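GDSL-like Lipase (Parabacteroides distasonis, PDB 3P94) probably hydrolyses ester bonds as a serine hydrolase of the GDSL/SGNH family, possibly acting on lysophospholipids. Local coordinates at residues A[59-67]-A[99-110]. Sequence-based numbering, arbitrary orientation.
Sequences TSEMLVRFR and VFGNLVSMAELA
The selenomethionine M106 fits as a knob among T59, M62, L63 and F66, and the tight part of the contact is built round it. Its CB lies over one face of the F66 ring in a CH-pi contact, 4.1 Å from the ring centroid, while its SE meets the same ring obliquely. The bend at chi3 (-112°) brings M106 CE to the first turn of helix 59-71, 3.5 Å from T59 O. With chi1 at -153°, roughly trans, F66 extends its ring to helix 96-112, CE2 lying 4.1 Å from A110 CB. L63 is a second knob, set among N102, S105, M106 and L109, with L63 CD1 3.7 Å from L109 CD1. At the N-terminal end, N102 ND2 donates a nearly straight hydrogen bond of 2.9 Å to T59 OG1, which lies in the amide plane. T59 OG1 is also hydrogen-bonded to D86, and T59 CG2 packs 3.8 Å from L103 CD2. A second, weak bond runs from N102 ND2 to S60 OG.

Packing thins toward the solvent side, where S105 offers L63 its CB and exposed R67 merely brings the edge of its guanidinium to L109 CD2. With axes 9.2 Å apart and nearly parallel (16°), the two helices pack side by side on the same face of the parallel five-stranded sheet, M62 touching strand 23-29 and A110 strand 116-120, as in the flavodoxin-like alpha/beta fold of SGNH hydrolases.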
loop_
_atom_site.group_PDB
_atom_site.type_symbol
_atom_site.label_atom_id
_atom_site.label_comp_id
_atom_site.label_asym_id
_atom_site.label_seq_id
_atom_site.Cartn_x
_atom_site.Cartn_y
_atom_site.Cartn_z
ATOM N N THR A 59 -6.236 2.182 6.082
ATOM C CA THR A 59 -5.280 1.501 6.980
ATOM C C THR A 59 -6.018 0.727 8.092
ATOM O O THR A 59 -5.454 -0.233 8.613
ATOM C CB THR A 59 -4.290 2.501 7.568
ATOM O OG1 THR A 59 -5.002 3.482 8.313
ATOM C CG2 THR A 59 -3.389 3.155 6.502
ATOM N N SER A 60 -7.276 1.137 8.444
ATOM C CA SER A 60 -8.062 0.466 9.486
ATOM C C SER A 60 -8.444 -0.966 9.063
ATOM O O SER A 60 -8.177 -1.895 9.824
ATOM C CB SER A 60 -9.298 1.279 9.851
ATOM O OG SER A 60 -8.920 2.432 10.583
ATOM N N GLU A 61 -9.019 -1.159 7.850
ATOM C CA GLU A 61 -9.381 -2.506 7.365
ATOM C C GLU A 61 -8.135 -3.343 7.200
ATOM O O GLU A 61 -8.126 -4.530 7.513
ATOM C CB GLU A 61 -10.153 -2.470 6.036
ATOM C CG GLU A 61 -11.526 -1.820 6.138
ATOM C CD GLU A 61 -11.568 -0.371 5.682
ATOM O OE1 GLU A 61 -10.511 0.303 5.690
ATOM O OE2 GLU A 61 -12.662 0.077 5.276
HETATM N N MSE A 62 -7.067 -2.705 6.734
HETATM C CA MSE A 62 -5.804 -3.371 6.506
HETATM C C MSE A 62 -5.190 -3.899 7.797
HETATM O O MSE A 62 -4.719 -5.046 7.810
HETATM C CB MSE A 62 -4.855 -2.420 5.785
HETATM C CG MSE A 62 -5.182 -2.289 4.330
HETATM SE SE MSE A 62 -3.805 -1.224 3.520
HETATM C CE MSE A 62 -5.025 -0.038 2.502
ATOM N N LEU A 63 -5.221 -3.107 8.885
ATOM C CA LEU A 63 -4.696 -3.548 10.186
ATOM C C LEU A 63 -5.485 -4.786 10.685
ATOM O O LEU A 63 -4.885 -5.725 11.214
ATOM C CB LEU A 63 -4.753 -2.401 11.225
ATOM C CG LEU A 63 -4.347 -2.744 12.674
ATOM C CD1 LEU A 63 -2.913 -3.307 12.751
ATOM C CD2 LEU A 63 -4.479 -1.538 13.582
ATOM N N VAL A 64 -6.808 -4.802 10.474
ATOM C CA VAL A 64 -7.672 -5.917 10.884
ATOM C C VAL A 64 -7.450 -7.153 9.951
ATOM O O VAL A 64 -7.361 -8.278 10.438
ATOM C CB VAL A 64 -9.155 -5.471 10.951
ATOM C CG1 VAL A 64 -10.107 -6.665 11.078
ATOM C CG2 VAL A 64 -9.361 -4.507 12.117
ATOM N N ARG A 65 -7.314 -6.930 8.644
ATOM C CA ARG A 65 -7.087 -7.971 7.626
ATOM C C ARG A 65 -5.641 -8.532 7.655
ATOM O O ARG A 65 -5.387 -9.614 7.117
ATOM C CB ARG A 65 -7.370 -7.340 6.248
ATOM C CG ARG A 65 -7.385 -8.307 5.102
ATOM C CD ARG A 65 -8.041 -7.729 3.885
ATOM N NE ARG A 65 -7.409 -6.514 3.341
ATOM C CZ ARG A 65 -6.428 -6.500 2.441
ATOM N NH1 ARG A 65 -5.842 -7.630 2.068
ATOM N NH2 ARG A 65 -6.015 -5.355 1.922
ATOM N N PHE A 66 -4.698 -7.779 8.261
ATOM C CA PHE A 66 -3.262 -8.063 8.328
ATOM C C PHE A 66 -2.921 -9.480 8.774
ATOM O O PHE A 66 -2.014 -10.085 8.207
ATOM C CB PHE A 66 -2.553 -7.056 9.256
ATOM C CG PHE A 66 -1.098 -6.829 8.926
ATOM C CD1 PHE A 66 -0.728 -6.040 7.836
ATOM C CD2 PHE A 66 -0.097 -7.377 9.716
ATOM C CE1 PHE A 66 0.617 -5.829 7.527
ATOM C CE2 PHE A 66 1.250 -7.159 9.408
ATOM C CZ PHE A 66 1.596 -6.384 8.319
ATOM N N ARG A 67 -3.616 -10.004 9.795
ATOM C CA ARG A 67 -3.338 -11.347 10.312
ATOM C C ARG A 67 -3.600 -12.447 9.237
ATOM O O ARG A 67 -2.749 -13.305 9.047
ATOM C CB ARG A 67 -4.142 -11.603 11.594
ATOM C CG ARG A 67 -3.954 -12.992 12.199
ATOM C CD ARG A 67 -4.217 -13.003 13.703
ATOM N NE ARG A 67 -3.385 -12.022 14.400
ATOM C CZ ARG A 67 -2.112 -12.211 14.739
ATOM N NH1 ARG A 67 -1.523 -13.377 14.510
ATOM N NH2 ARG A 67 -1.423 -11.235 15.321
ATOM N N VAL A 99 -3.889 7.569 11.156
ATOM C CA VAL A 99 -3.604 6.849 9.906
ATOM C C VAL A 99 -2.183 6.292 10.048
ATOM O O VAL A 99 -1.958 5.093 9.847
ATOM C CB VAL A 99 -3.751 7.775 8.668
ATOM C CG1 VAL A 99 -3.366 7.049 7.375
ATOM C CG2 VAL A 99 -5.163 8.362 8.576
ATOM N N PHE A 100 -1.244 7.167 10.476
ATOM C CA PHE A 100 0.145 6.803 10.734
ATOM C C PHE A 100 0.219 5.710 11.819
ATOM O O PHE A 100 0.994 4.772 11.669
ATOM C CB PHE A 100 0.962 8.041 11.144
ATOM C CG PHE A 100 2.384 7.732 11.561
ATOM C CD1 PHE A 100 3.294 7.213 10.653
ATOM C CD2 PHE A 100 2.806 7.949 12.871
ATOM C CE1 PHE A 100 4.602 6.908 11.049
ATOM C CE2 PHE A 100 4.121 7.654 13.262
ATOM C CZ PHE A 100 5.007 7.143 12.345
ATOM N N GLY A 101 -0.595 5.850 12.872
ATOM C CA GLY A 101 -0.663 4.905 13.986
ATOM C C GLY A 101 -1.026 3.500 13.549
ATOM O O GLY A 101 -0.455 2.528 14.054
ATOM N N ASN A 102 -1.970 3.380 12.597
ATOM C CA ASN A 102 -2.376 2.099 12.023
ATOM C C ASN A 102 -1.202 1.450 11.284
ATOM O O ASN A 102 -1.019 0.232 11.377
ATOM C CB ASN A 102 -3.553 2.278 11.072
ATOM C CG ASN A 102 -4.895 2.388 11.735
ATOM O OD1 ASN A 102 -5.099 1.963 12.864
ATOM N ND2 ASN A 102 -5.859 2.907 11.018
ATOM N N LEU A 103 -0.416 2.272 10.545
ATOM C CA LEU A 103 0.760 1.785 9.809
ATOM C C LEU A 103 1.828 1.302 10.798
ATOM O O LEU A 103 2.430 0.263 10.557
ATOM C CB LEU A 103 1.320 2.879 8.871
ATOM C CG LEU A 103 0.387 3.321 7.708
ATOM C CD1 LEU A 103 0.837 4.657 7.122
ATOM C CD2 LEU A 103 0.328 2.276 6.611
ATOM N N VAL A 104 2.019 2.021 11.930
ATOM C CA VAL A 104 2.975 1.636 12.995
ATOM C C VAL A 104 2.536 0.291 13.625
ATOM O O VAL A 104 3.377 -0.581 13.854
ATOM C CB VAL A 104 3.143 2.740 14.073
ATOM C CG1 VAL A 104 4.030 2.276 15.236
ATOM C CG2 VAL A 104 3.703 4.020 13.459
ATOM N N SER A 105 1.227 0.117 13.869
ATOM C CA SER A 105 0.708 -1.134 14.434
ATOM C C SER A 105 0.929 -2.299 13.455
ATOM O O SER A 105 1.319 -3.372 13.902
ATOM C CB SER A 105 -0.758 -0.988 14.798
ATOM O OG SER A 105 -0.860 -0.244 15.997
HETATM N N MSE A 106 0.749 -2.079 12.120
HETATM C CA MSE A 106 1.046 -3.118 11.109
HETATM C C MSE A 106 2.544 -3.475 11.144
HETATM O O MSE A 106 2.888 -4.664 11.143
HETATM C CB MSE A 106 0.647 -2.679 9.696
HETATM C CG MSE A 106 -0.871 -2.630 9.471
HETATM SE SE MSE A 106 -1.266 -2.287 7.577
HETATM C CE MSE A 106 -2.026 -0.520 7.779
ATOM N N ALA A 107 3.429 -2.456 11.223
ATOM C CA ALA A 107 4.883 -2.658 11.282
ATOM C C ALA A 107 5.267 -3.471 12.515
ATOM O O ALA A 107 6.070 -4.397 12.406
ATOM C CB ALA A 107 5.615 -1.311 11.280
ATOM N N GLU A 108 4.667 -3.155 13.674
ATOM C CA GLU A 108 4.963 -3.845 14.932
ATOM C C GLU A 108 4.450 -5.293 14.913
ATOM O O GLU A 108 5.136 -6.177 15.433
ATOM C CB GLU A 108 4.399 -3.068 16.124
ATOM C CG GLU A 108 5.168 -1.778 16.393
ATOM C CD GLU A 108 4.820 -1.005 17.652
ATOM O OE1 GLU A 108 3.804 -1.328 18.308
ATOM O OE2 GLU A 108 5.583 -0.075 17.990
ATOM N N LEU A 109 3.282 -5.548 14.294
ATOM C CA LEU A 109 2.744 -6.911 14.164
ATOM C C LEU A 109 3.633 -7.750 13.249
ATOM O O LEU A 109 3.885 -8.918 13.550
ATOM C CB LEU A 109 1.290 -6.907 13.629
ATOM C CG LEU A 109 0.198 -6.506 14.613
ATOM C CD1 LEU A 109 -1.133 -6.389 13.898
ATOM C CD2 LEU A 109 0.081 -7.500 15.787
ATOM N N ALA A 110 4.122 -7.148 12.144
ATOM C CA ALA A 110 5.017 -7.823 11.210
ATOM C C ALA A 110 6.344 -8.167 11.891
ATOM O O ALA A 110 6.803 -9.303 11.753
ATOM C CB ALA A 110 5.265 -6.946 9.988
#